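Local coordinates for protein histone acetyltransferase, ELP3 family (Methanocaldococcus infernus, PDB 6IA8) that converts the wobble uridine of tRNAs to 5-(carboxymethyl)uridine, using acetyl-CoA, S-adenosyl-L-methionine and a [4Fe-4S] cluster, at residues 251-256 with 280-285. Numbering follows the deposited sequence.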
loop_
_atom_site.group_PDB
_atom_site.type_symbol
_atom_site.label_atom_id
_atom_site.label_comp_id
_atom_site.label_asym_id
_atom_site.label_seq_id
_atom_site.Cartn_x
_atom_site.Cartn_y
_atom_site.Cartn_z
ATOM N N VAL A 251 -0.456 3.626 -4.975
ATOM C CA VAL A 251 -1.902 3.601 -5.051
ATOM C C VAL A 251 -2.381 2.226 -4.634
ATOM O O VAL A 251 -2.026 1.221 -5.252
ATOM C CB VAL A 251 -2.402 3.935 -6.460
ATOM C CG1 VAL A 251 -3.920 3.829 -6.533
ATOM C CG2 VAL A 251 -1.918 5.317 -6.891
ATOM N N SER A 252 -3.220 2.192 -3.625
ATOM C CA SER A 252 -3.888 0.988 -3.161
ATOM C C SER A 252 -5.397 1.131 -3.312
ATOM O O SER A 252 -5.949 2.215 -3.096
ATOM C CB SER A 252 -3.540 0.732 -1.670
ATOM O OG SER A 252 -4.314 -0.327 -1.160
ATOM N N TYR A 253 -6.058 0.030 -3.658
ATOM C CA TYR A 253 -7.508 -0.013 -3.791
ATOM C C TYR A 253 -8.079 -0.922 -2.709
ATOM O O TYR A 253 -7.682 -2.092 -2.607
ATOM C CB TYR A 253 -7.967 -0.576 -5.135
ATOM C CG TYR A 253 -7.814 0.255 -6.371
ATOM C CD1 TYR A 253 -7.252 1.528 -6.338
ATOM C CD2 TYR A 253 -8.280 -0.239 -7.594
ATOM C CE1 TYR A 253 -7.163 2.295 -7.499
ATOM C CE2 TYR A 253 -8.190 0.495 -8.742
ATOM C CZ TYR A 253 -7.637 1.760 -8.712
ATOM O OH TYR A 253 -7.582 2.428 -9.935
ATOM N N HIS A 254 -9.019 -0.400 -1.916
ATOM C CA HIS A 254 -9.853 -1.255 -1.081
ATOM C C HIS A 254 -11.023 -1.738 -1.929
ATOM O O HIS A 254 -11.761 -0.926 -2.484
ATOM C CB HIS A 254 -10.336 -0.518 0.165
ATOM C CG HIS A 254 -11.070 -1.398 1.117
ATOM N ND1 HIS A 254 -12.425 -1.641 1.014
ATOM C CD2 HIS A 254 -10.637 -2.104 2.185
ATOM C CE1 HIS A 254 -12.795 -2.446 1.994
ATOM N NE2 HIS A 254 -11.728 -2.746 2.714
ATOM N N LEU A 255 -11.178 -3.054 -2.046
ATOM C CA LEU A 255 -12.188 -3.663 -2.908
ATOM C C LEU A 255 -13.044 -4.640 -2.111
ATOM O O LEU A 255 -12.536 -5.362 -1.250
ATOM C CB LEU A 255 -11.552 -4.396 -4.099
ATOM C CG LEU A 255 -10.681 -3.546 -5.014
ATOM C CD1 LEU A 255 -9.818 -4.409 -5.924
ATOM C CD2 LEU A 255 -11.582 -2.600 -5.843
ATOM N N MET A 256 -14.346 -4.653 -2.398
ATOM C CA MET A 256 -15.300 -5.468 -1.646
ATOM C C MET A 256 -16.064 -6.394 -2.579
ATOM O O MET A 256 -17.094 -5.997 -3.153
ATOM C CB MET A 256 -16.272 -4.583 -0.868
ATOM C CG MET A 256 -15.734 -4.018 0.430
ATOM S SD MET A 256 -17.092 -3.488 1.493
ATOM C CE MET A 256 -17.905 -2.307 0.449
ATOM N N PHE A 280 -6.942 1.531 -14.373
ATOM C CA PHE A 280 -6.779 1.115 -12.988
ATOM C C PHE A 280 -5.329 0.778 -12.681
ATOM O O PHE A 280 -4.519 1.685 -12.370
ATOM C CB PHE A 280 -7.733 -0.054 -12.723
ATOM C CG PHE A 280 -9.182 0.279 -13.024
ATOM C CD1 PHE A 280 -9.866 1.201 -12.260
ATOM C CD2 PHE A 280 -9.842 -0.315 -14.086
ATOM C CE1 PHE A 280 -11.233 1.529 -12.556
ATOM C CE2 PHE A 280 -11.201 -0.009 -14.385
ATOM C CZ PHE A 280 -11.885 0.921 -13.586
ATOM N N MET A 281 -4.959 -0.492 -12.738
ATOM C CA MET A 281 -3.593 -0.925 -12.469
ATOM C C MET A 281 -3.048 -0.392 -11.131
ATOM O O MET A 281 -1.985 0.231 -11.084
ATOM C CB MET A 281 -2.692 -0.526 -13.622
ATOM C CG MET A 281 -3.305 -0.683 -14.960
ATOM S SD MET A 281 -3.629 -2.400 -15.500
ATOM C CE MET A 281 -2.054 -2.871 -16.234
ATOM N N PRO A 282 -3.723 -0.682 -10.030
ATOM C CA PRO A 282 -3.205 -0.267 -8.722
ATOM C C PRO A 282 -1.942 -1.027 -8.370
ATOM O O PRO A 282 -1.720 -2.140 -8.850
ATOM C CB PRO A 282 -4.328 -0.641 -7.752
ATOM C CG PRO A 282 -4.985 -1.852 -8.399
ATOM C CD PRO A 282 -4.929 -1.528 -9.917
ATOM N N ASP A 283 -1.146 -0.427 -7.469
ATOM C CA ASP A 283 0.034 -1.095 -6.932
ATOM C C ASP A 283 -0.336 -2.159 -5.907
ATOM O O ASP A 283 0.424 -3.111 -5.700
ATOM C CB ASP A 283 0.974 -0.097 -6.259
ATOM C CG ASP A 283 1.450 1.001 -7.188
ATOM O OD1 ASP A 283 1.907 0.639 -8.262
ATOM O OD2 ASP A 283 1.342 2.205 -6.806
ATOM N N MET A 284 -1.452 -1.972 -5.212
ATOM C CA MET A 284 -1.789 -2.785 -4.057
ATOM C C MET A 284 -3.300 -2.867 -4.015
ATOM O O MET A 284 -3.986 -1.938 -4.457
ATOM C CB MET A 284 -1.200 -2.164 -2.771
ATOM C CG MET A 284 -1.594 -2.815 -1.499
ATOM S SD MET A 284 -0.871 -1.940 -0.093
ATOM C CE MET A 284 0.643 -1.245 -0.775
ATOM N N VAL A 285 -3.817 -3.978 -3.487
ATOM C CA VAL A 285 -5.254 -4.103 -3.275
ATOM C C VAL A 285 -5.489 -4.708 -1.904
ATOM O O VAL A 285 -4.709 -5.547 -1.452
ATOM C CB VAL A 285 -5.936 -4.961 -4.359
ATOM C CG1 VAL A 285 -5.856 -4.273 -5.745
ATOM C CG2 VAL A 285 -5.328 -6.358 -4.386
#
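Two neighbouring parallel strands of the radical SAM core, joined through helix 264-276 in a beta-alpha-beta crossover, meet where S252 pairs with M284 and Y253 with V285. The amide N of Y253 donates to M284 O at 3.0 Å, while V251 O takes two amides at the start of the second strand: D283 N at 2.9 Å and, weakly, M284 N. D283 suits this strand entrance because its short carboxylate can reach back to the partner backbone. Its OD2 accepts V251 N at 2.9 Å, on the anti side of the carboxylate, and also forms a salt bridge with R444, which should favour the ionised form. R444 adjoins Q445, a probable acetyl-CoA-binding residue whose side chain is about 5 Å from that of D283, so the start of strand 284-287 lies close to the acetyltransferase domain.

On the sheet face of Y253 and V285, P282 CB sits over the middle of the Y253 ring, 3.8 Å from its centroid and 8° off the ring normal, a CH-pi contact made by a proline that lacks an amide hydrogen and stiffens the loop before the strand. Y253 OH hydrogen-bonds T241 OG1 of helix 234-245. An alanine in place of Y253 would probably leave P282 CB without its aromatic seat, T241 without its hydroxyl mate and a gap beside F280. Further along, L255 CD1 lies 4.0 Å from V285 CG1, two branched apolar side chains crossing obliquely. On the other face the small S252 leaves room for M284, whose CG lies 3.7 Å from S252 OG. The F280 ring turns its edge to the tyrosine, its CD1 3.5 Å from Y253 OH.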